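Local coordinates for protein methylmalonyl-CoA carboxyltransferase 12S subunit (Propionibacterium freudenreichii, PDB 1ON3) that transfers the carboxyl group of methylmalonyl-CoA to the biotin of the 1.3S subunit, as the hexameric core of the transcarboxylase complex, at residues Phe135-Gly140 with Ser183-Leu188; Ala198-Thr203 with Glu225-Ile230. One frame throughout, in Å; residues are numbered along the deposited sequence.

Overall arrangement
From the N terminus, strand 133-139 carries the chain to G140. It then passes through helix 147-164 and strands 170-175 and 177-179 before helix 184-188 returns to the strand; interaction 1 closes this 42-residue loop. The chain continues through strand 191-195 to the short strand 199-201, and interaction 2 closes a second, mostly helical excursion with no strand in it when helix 224-231 comes back. The two loops follow in series, neither nested nor crossed, and the centres of the two contacts lie about 12 Å apart. They meet where S183 OG packs on M200 CG at 3.2 Å and Y184 CZ on I202 CD1 at 3.6 Å. Both touch the second subunit.

Interaction 1: Phe135-Gly140 with Ser183-Leu188. With MCA (methylmalonyl-coenzyme A), chain T.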
loop_
_atom_site.group_PDB
_atom_site.type_symbol
_atom_site.label_atom_id
_atom_site.label_comp_id
_atom_site.label_asym_id
_atom_site.label_seq_id
_atom_site.Cartn_x
_atom_site.Cartn_y
_atom_site.Cartn_z
ATOM N N PHE E 135 15.798 -15.324 -26.034
ATOM C CA PHE E 135 15.507 -16.680 -26.491
ATOM C C PHE E 135 15.769 -16.871 -27.995
ATOM O O PHE E 135 15.185 -16.175 -28.816
ATOM C CB PHE E 135 14.027 -16.952 -26.168
ATOM C CG PHE E 135 13.591 -18.393 -26.297
ATOM C CD1 PHE E 135 12.395 -18.794 -25.719
ATOM C CD2 PHE E 135 14.331 -19.328 -27.020
ATOM C CE1 PHE E 135 11.930 -20.110 -25.859
ATOM C CE2 PHE E 135 13.872 -20.651 -27.166
ATOM C CZ PHE E 135 12.669 -21.035 -26.582
ATOM N N PHE E 136 16.662 -17.804 -28.335
ATOM C CA PHE E 136 16.956 -18.141 -29.737
ATOM C C PHE E 136 16.038 -19.320 -30.095
ATOM O O PHE E 136 16.146 -20.409 -29.509
ATOM C CB PHE E 136 18.411 -18.593 -29.938
ATOM C CG PHE E 136 19.433 -17.481 -29.857
ATOM C CD1 PHE E 136 20.039 -17.162 -28.648
ATOM C CD2 PHE E 136 19.841 -16.808 -31.008
ATOM C CE1 PHE E 136 21.052 -16.191 -28.588
ATOM C CE2 PHE E 136 20.845 -15.844 -30.962
ATOM C CZ PHE E 136 21.456 -15.535 -29.746
ATOM N N TYR E 137 15.123 -19.080 -31.030
ATOM C CA TYR E 137 14.163 -20.079 -31.497
ATOM C C TYR E 137 14.683 -20.756 -32.776
ATOM O O TYR E 137 15.146 -20.088 -33.690
ATOM C CB TYR E 137 12.830 -19.395 -31.811
ATOM C CG TYR E 137 12.137 -18.801 -30.613
ATOM C CD1 TYR E 137 11.107 -19.481 -29.979
ATOM C CD2 TYR E 137 12.470 -17.525 -30.150
ATOM C CE1 TYR E 137 10.405 -18.911 -28.913
ATOM C CE2 TYR E 137 11.781 -16.938 -29.082
ATOM C CZ TYR E 137 10.751 -17.632 -28.471
ATOM O OH TYR E 137 10.057 -17.061 -27.428
ATOM N N ASP E 138 14.566 -22.077 -32.849
ATOM C CA ASP E 138 15.046 -22.842 -33.993
ATOM C C ASP E 138 14.326 -24.167 -33.768
ATOM O O ASP E 138 14.907 -25.094 -33.207
ATOM C CB ASP E 138 16.569 -23.028 -33.857
ATOM C CG ASP E 138 17.227 -23.483 -35.151
ATOM O OD1 ASP E 138 16.489 -23.920 -36.050
ATOM O OD2 ASP E 138 18.475 -23.414 -35.254
ATOM N N SER E 139 13.073 -24.264 -34.211
ATOM C CA SER E 139 12.283 -25.456 -33.909
ATOM C C SER E 139 11.160 -25.852 -34.865
ATOM O O SER E 139 10.562 -25.017 -35.530
ATOM C CB SER E 139 11.680 -25.262 -32.504
ATOM O OG SER E 139 10.618 -26.159 -32.225
ATOM N N GLY E 140 10.848 -27.145 -34.871
ATOM C CA GLY E 140 9.765 -27.657 -35.697
ATOM C C GLY E 140 8.427 -27.595 -34.968
ATOM O O GLY E 140 7.432 -28.150 -35.439
ATOM N N SER E 183 5.103 -20.029 -32.697
ATOM C CA SER E 183 5.235 -18.624 -33.085
ATOM C C SER E 183 4.586 -17.620 -32.124
ATOM O O SER E 183 4.985 -16.462 -32.081
ATOM C CB SER E 183 4.653 -18.417 -34.490
ATOM O OG SER E 183 5.334 -19.218 -35.445
ATOM N N TYR E 184 3.592 -18.047 -31.354
ATOM C CA TYR E 184 2.943 -17.123 -30.428
ATOM C C TYR E 184 3.848 -16.673 -29.272
ATOM O O TYR E 184 3.647 -15.598 -28.713
ATOM C CB TYR E 184 1.640 -17.730 -29.905
ATOM C CG TYR E 184 0.558 -17.820 -30.964
ATOM C CD1 TYR E 184 -0.071 -19.037 -31.251
ATOM C CD2 TYR E 184 0.166 -16.686 -31.690
ATOM C CE1 TYR E 184 -1.064 -19.123 -32.243
ATOM C CE2 TYR E 184 -0.816 -16.759 -32.672
ATOM C CZ TYR E 184 -1.430 -17.989 -32.948
ATOM O OH TYR E 184 -2.399 -18.076 -33.941
ATOM N N SER E 185 4.848 -17.481 -28.917
ATOM C CA SER E 185 5.763 -17.089 -27.840
ATOM C C SER E 185 6.532 -15.832 -28.318
ATOM O O SER E 185 6.586 -14.821 -27.611
ATOM C CB SER E 185 6.710 -18.246 -27.489
ATOM O OG SER E 185 7.563 -17.895 -26.406
ATOM N N PRO E 186 7.134 -15.878 -29.521
ATOM C CA PRO E 186 7.846 -14.682 -29.998
ATOM C C PRO E 186 6.901 -13.473 -30.043
ATOM O O PRO E 186 7.279 -12.351 -29.694
ATOM C CB PRO E 186 8.305 -15.100 -31.391
ATOM C CG PRO E 186 8.690 -16.503 -31.172
ATOM C CD PRO E 186 7.528 -17.052 -30.325
ATOM N N ALA E 187 5.665 -13.709 -30.468
ATOM C CA ALA E 187 4.682 -12.627 -30.556
ATOM C C ALA E 187 4.408 -12.015 -29.195
ATOM O O ALA E 187 4.086 -10.843 -29.097
ATOM C CB ALA E 187 3.359 -13.151 -31.152
ATOM N N LEU E 188 4.516 -12.818 -28.148
ATOM C CA LEU E 188 4.258 -12.336 -26.791
ATOM C C LEU E 188 5.491 -11.708 -26.128
ATOM O O LEU E 188 5.389 -11.140 -25.038
ATOM C CB LEU E 188 3.694 -13.490 -25.948
ATOM C CG LEU E 188 2.285 -13.984 -26.354
ATOM C CD1 LEU E 188 1.949 -15.282 -25.622
ATOM C CD2 LEU E 188 1.234 -12.916 -26.037
HETATM C C8 MCA T . 10.569 -31.584 -36.869
HETATM N N9 MCA T . 10.900 -32.839 -36.348
HETATM C C4 MCA T . 9.922 -33.084 -35.398
HETATM C C5 MCA T . 9.078 -31.949 -35.422
HETATM N N7 MCA T . 9.505 -31.022 -36.355
HETATM N N3 MCA T . 9.777 -34.201 -34.575
HETATM C C2 MCA T . 8.682 -34.102 -33.745
HETATM N N1 MCA T . 7.796 -33.052 -33.679
HETATM C C6 MCA T . 7.964 -31.945 -34.509
HETATM N N6 MCA T . 7.082 -30.946 -34.408
HETATM C "C1'" MCA T . 11.915 -33.702 -36.624
HETATM C "C2'" MCA T . 11.710 -34.287 -38.025
HETATM O "O2'" MCA T . 10.865 -35.403 -37.992
HETATM C "C3'" MCA T . 13.135 -34.539 -38.454
HETATM O "O3'" MCA T . 13.536 -35.827 -38.021
HETATM C "C4'" MCA T . 13.976 -33.424 -37.806
HETATM O "O4'" MCA T . 13.150 -32.984 -36.660
HETATM C "C5'" MCA T . 14.245 -32.113 -38.647
HETATM O "O5'" MCA T . 13.679 -32.239 -39.705
HETATM P P1 MCA T . 13.637 -32.213 -41.092
HETATM O O11 MCA T . 12.437 -32.586 -41.636
HETATM O O12 MCA T . 14.676 -33.044 -41.212
HETATM O O6 MCA T . 13.840 -30.727 -41.750
HETATM P P2 MCA T . 13.854 -29.540 -42.353
HETATM O O21 MCA T . 13.732 -30.250 -43.536
HETATM O O22 MCA T . 14.825 -28.572 -42.030
HETATM O O7 MCA T . 12.392 -28.959 -42.049
HETATM C CPB MCA T . 11.952 -28.756 -40.950
HETATM C CPA MCA T . 10.563 -28.261 -40.586
HETATM C CP7 MCA T . 9.889 -29.648 -40.690
HETATM C CP9 MCA T . 10.079 -27.090 -41.475
HETATM C CP8 MCA T . 10.623 -27.746 -39.126
HETATM O OP3 MCA T . 10.366 -30.502 -39.925
HETATM C CP6 MCA T . 8.503 -29.820 -40.435
HETATM O OP2 MCA T . 7.679 -29.094 -41.103
HETATM N NP2 MCA T . 8.054 -30.779 -39.404
HETATM C CP5 MCA T . 6.841 -30.407 -38.758
HETATM C CP4 MCA T . 6.031 -29.302 -38.347
HETATM C CP3 MCA T . 4.850 -29.366 -37.503
HETATM O OP1 MCA T . 4.028 -30.280 -38.078
HETATM N NP1 MCA T . 4.371 -28.710 -36.280
HETATM C CP2 MCA T . 3.082 -29.208 -35.887
HETATM C CP1 MCA T . 2.788 -28.618 -34.573
HETATM P P3 MCA T . 14.776 -36.900 -38.176
HETATM O O31 MCA T . 14.388 -37.069 -39.614
HETATM O O32 MCA T . 14.442 -38.105 -37.347
HETATM O O33 MCA T . 16.200 -36.418 -38.062
HETATM S S MCA T . 1.450 -28.996 -33.930
HETATM C CS1 MCA T . 2.034 -27.976 -32.791
HETATM O OS1 MCA T . 3.094 -27.301 -32.656
HETATM C CS2 MCA T . 1.051 -27.018 -32.499
HETATM C CS3 MCA T . 0.633 -26.950 -31.244
HETATM C CS4 MCA T . 0.322 -25.867 -33.252
HETATM O OS4 MCA T . -0.794 -25.470 -32.912
HETATM O OS5 MCA T . 0.938 -25.403 -34.202
#
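With CG anti to its carbonyl carbon (chi1 -65°), Y137 sends its ring from strand 133-139 to helix 184-188, while S185 holds OG anti to the backbone N (chi1 -177°), the setting that turns it toward the phenol. Y137 OH donates a hydrogen bond to S185 OG at 2.8 Å, and the serine oxygen lies at the ring edge, in its plane. S185 OG is also bonded to N161 OD1 of helix 147-164, so this buried hydroxyl links three elements of the fold. P186 covers one face of the phenol: its CG stands over the centre of the Y137 ring, 3.6 Å from the centroid and 13° off the normal, a CH-pi contact, with P186 CD reaching Y137 CE1 at 3.7 Å. Against the opposite face lies the F135 ring, offset toward the rim, leaving the phenol sandwiched. Strand 133-139 belongs to the central sheet of the crotonase-like (ClpP/crotonase) fold, and its C-terminal end opens into the coenzyme A site. There G140 O accepts a hydrogen bond from N6 of the methylmalonyl-CoA adenine at 3.0 Å, and a weak one from pantetheine NP1 at 3.2 Å. A phenylalanine in place of Y137 would keep the P186 contact but would probably leave S185 without its phenol donor, with N161 still holding the hydroxyl.

Interaction 2: Ala198-Thr203 with Glu225-Ile230; sequences AHMFIT and EAHMAI. With DXX (methylmalonic acid), chain U.
M200 and H227 meet where the short strand 199-201 faces helix 224-231. Followed outward, the methionine side chain first sets CB 3.6 Å from H227 NE2, and CG, anti to the backbone N (chi1 177°), lies 4.1 Å from the same nitrogen. SD is farther off, an oblique sulfur-aromatic neighbour, and the bend at chi3 (76°) brings CE back over the imidazole. M200 CE sits above the centre of the H227 ring, 4.0 Å from the centroid and almost on the normal, a CH-pi contact. The histidine uses its edge for the backbone: H227 NE2 donates to M200 O at 2.6 Å. The oxygen lies in the imidazole plane, whereas the donor stands 43° out of the carbonyl plane. H227 ND1 is bonded to N233 OD1, so both ring nitrogens are occupied and the ring's rotation is fixed. I385 of the second subunit also packs on M200. Just beyond, I202 O comes 3.3 Å from CB of the bound methylmalonic acid, and G204 N hydrogen-bonds this ligand. Strand 199-201 pairs in parallel with strand 177-179 in the small two-stranded sheet that accompanies the main sheet in the crotonase-like fold and here leads into the methylmalonic acid pocket.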
loop_
_atom_site.group_PDB
_atom_site.type_symbol
_atom_site.label_atom_id
_atom_site.label_comp_id
_atom_site.label_asym_id
_atom_site.label_seq_id
_atom_site.Cartn_x
_atom_site.Cartn_y
_atom_site.Cartn_z
ATOM N N ALA E 198 15.716 -17.987 -41.286
ATOM C CA ALA E 198 14.551 -18.393 -40.503
ATOM C C ALA E 198 13.221 -18.329 -41.235
ATOM O O ALA E 198 13.089 -17.671 -42.261
ATOM C CB ALA E 198 14.465 -17.548 -39.221
ATOM N N HIS E 199 12.243 -19.053 -40.698
ATOM C CA HIS E 199 10.887 -19.059 -41.228
ATOM C C HIS E 199 9.937 -19.199 -40.047
ATOM O O HIS E 199 10.232 -19.889 -39.067
ATOM C CB HIS E 199 10.683 -20.190 -42.246
ATOM C CG HIS E 199 11.530 -20.042 -43.472
ATOM N ND1 HIS E 199 12.809 -20.551 -43.557
ATOM C CD2 HIS E 199 11.320 -19.360 -44.624
ATOM C CE1 HIS E 199 13.353 -20.183 -44.706
ATOM N NE2 HIS E 199 12.470 -19.458 -45.371
ATOM N N MET E 200 8.802 -18.525 -40.135
ATOM C CA MET E 200 7.821 -18.543 -39.065
ATOM C C MET E 200 6.423 -18.487 -39.676
ATOM O O MET E 200 6.191 -17.754 -40.631
ATOM C CB MET E 200 8.065 -17.320 -38.165
ATOM C CG MET E 200 7.099 -17.132 -37.021
ATOM S SD MET E 200 7.787 -15.962 -35.799
ATOM C CE MET E 200 7.536 -14.371 -36.627
ATOM N N PHE E 201 5.499 -19.275 -39.138
ATOM C CA PHE E 201 4.127 -19.280 -39.637
ATOM C C PHE E 201 3.227 -20.127 -38.748
ATOM O O PHE E 201 3.700 -21.019 -38.034
ATOM C CB PHE E 201 4.074 -19.778 -41.090
ATOM C CG PHE E 201 4.931 -20.983 -41.361
ATOM C CD1 PHE E 201 4.659 -22.206 -40.748
ATOM C CD2 PHE E 201 6.016 -20.892 -42.229
ATOM C CE1 PHE E 201 5.459 -23.325 -40.999
ATOM C CE2 PHE E 201 6.823 -22.001 -42.489
ATOM C CZ PHE E 201 6.546 -23.221 -41.873
ATOM N N ILE E 202 1.939 -19.816 -38.756
ATOM C CA ILE E 202 0.995 -20.572 -37.941
ATOM C C ILE E 202 0.645 -21.840 -38.711
ATOM O O ILE E 202 0.608 -22.926 -38.141
ATOM C CB ILE E 202 -0.286 -19.756 -37.651
ATOM C CG1 ILE E 202 0.035 -18.631 -36.653
ATOM C CG2 ILE E 202 -1.372 -20.663 -37.084
ATOM C CD1 ILE E 202 0.854 -19.106 -35.434
ATOM N N THR E 203 0.395 -21.690 -40.009
ATOM C CA THR E 203 0.075 -22.831 -40.862
ATOM C C THR E 203 1.108 -22.931 -41.990
ATOM O O THR E 203 1.412 -21.939 -42.661
ATOM C CB THR E 203 -1.334 -22.698 -41.459
ATOM O OG1 THR E 203 -2.269 -22.452 -40.403
ATOM C CG2 THR E 203 -1.735 -23.985 -42.182
ATOM N N GLU E 225 11.619 -11.224 -44.582
ATOM C CA GLU E 225 11.127 -10.070 -45.322
ATOM C C GLU E 225 9.606 -10.023 -45.412
ATOM O O GLU E 225 9.009 -8.948 -45.361
ATOM C CB GLU E 225 11.778 -10.026 -46.709
ATOM C CG GLU E 225 13.205 -9.492 -46.625
ATOM C CD GLU E 225 13.956 -9.568 -47.931
ATOM O OE1 GLU E 225 13.416 -9.114 -48.959
ATOM O OE2 GLU E 225 15.094 -10.078 -47.923
ATOM N N ALA E 226 8.969 -11.180 -45.543
ATOM C CA ALA E 226 7.517 -11.207 -45.598
ATOM C C ALA E 226 6.971 -10.730 -44.243
ATOM O O ALA E 226 6.087 -9.880 -44.193
ATOM C CB ALA E 226 7.017 -12.626 -45.911
ATOM N N HIS E 227 7.503 -11.253 -43.139
ATOM C CA HIS E 227 7.002 -10.827 -41.831
ATOM C C HIS E 227 7.235 -9.340 -41.566
ATOM O O HIS E 227 6.410 -8.670 -40.938
ATOM C CB HIS E 227 7.632 -11.653 -40.699
ATOM C CG HIS E 227 7.066 -13.036 -40.584
ATOM N ND1 HIS E 227 5.744 -13.271 -40.274
ATOM C CD2 HIS E 227 7.621 -14.248 -40.806
ATOM C CE1 HIS E 227 5.509 -14.569 -40.315
ATOM N NE2 HIS E 227 6.631 -15.185 -40.636
ATOM N N MET E 228 8.346 -8.817 -42.059
ATOM C CA MET E 228 8.664 -7.419 -41.829
ATOM C C MET E 228 7.808 -6.445 -42.629
ATOM O O MET E 228 7.166 -5.568 -42.058
ATOM C CB MET E 228 10.149 -7.153 -42.120
ATOM C CG MET E 228 10.555 -5.661 -42.100
ATOM S SD MET E 228 10.315 -4.806 -40.512
ATOM C CE MET E 228 11.792 -5.418 -39.619
ATOM N N ALA E 229 7.780 -6.607 -43.943
ATOM C CA ALA E 229 7.040 -5.678 -44.795
ATOM C C ALA E 229 5.544 -5.911 -44.930
ATOM O O ALA E 229 4.777 -4.958 -45.077
ATOM C CB ALA E 229 7.679 -5.651 -46.188
ATOM N N ILE E 230 5.126 -7.168 -44.867
ATOM C CA ILE E 230 3.712 -7.486 -45.048
ATOM C C ILE E 230 2.881 -7.724 -43.793
ATOM O O ILE E 230 1.938 -6.979 -43.535
ATOM C CB ILE E 230 3.567 -8.727 -45.952
ATOM C CG1 ILE E 230 4.332 -8.502 -47.262
ATOM C CG2 ILE E 230 2.099 -9.011 -46.220
ATOM C CD1 ILE E 230 4.492 -9.771 -48.108
HETATM C C1 DXX U . -0.600 -27.494 -38.567
HETATM O O1 DXX U . -0.415 -28.746 -38.198
HETATM C CA DXX U . 0.340 -26.729 -38.428
HETATM C CB DXX U . 0.112 -26.094 -37.205
HETATM C C DXX U . 1.482 -26.430 -39.244
HETATM O O DXX U . 1.186 -26.399 -40.458
HETATM O O2 DXX U . 2.627 -26.215 -38.803
#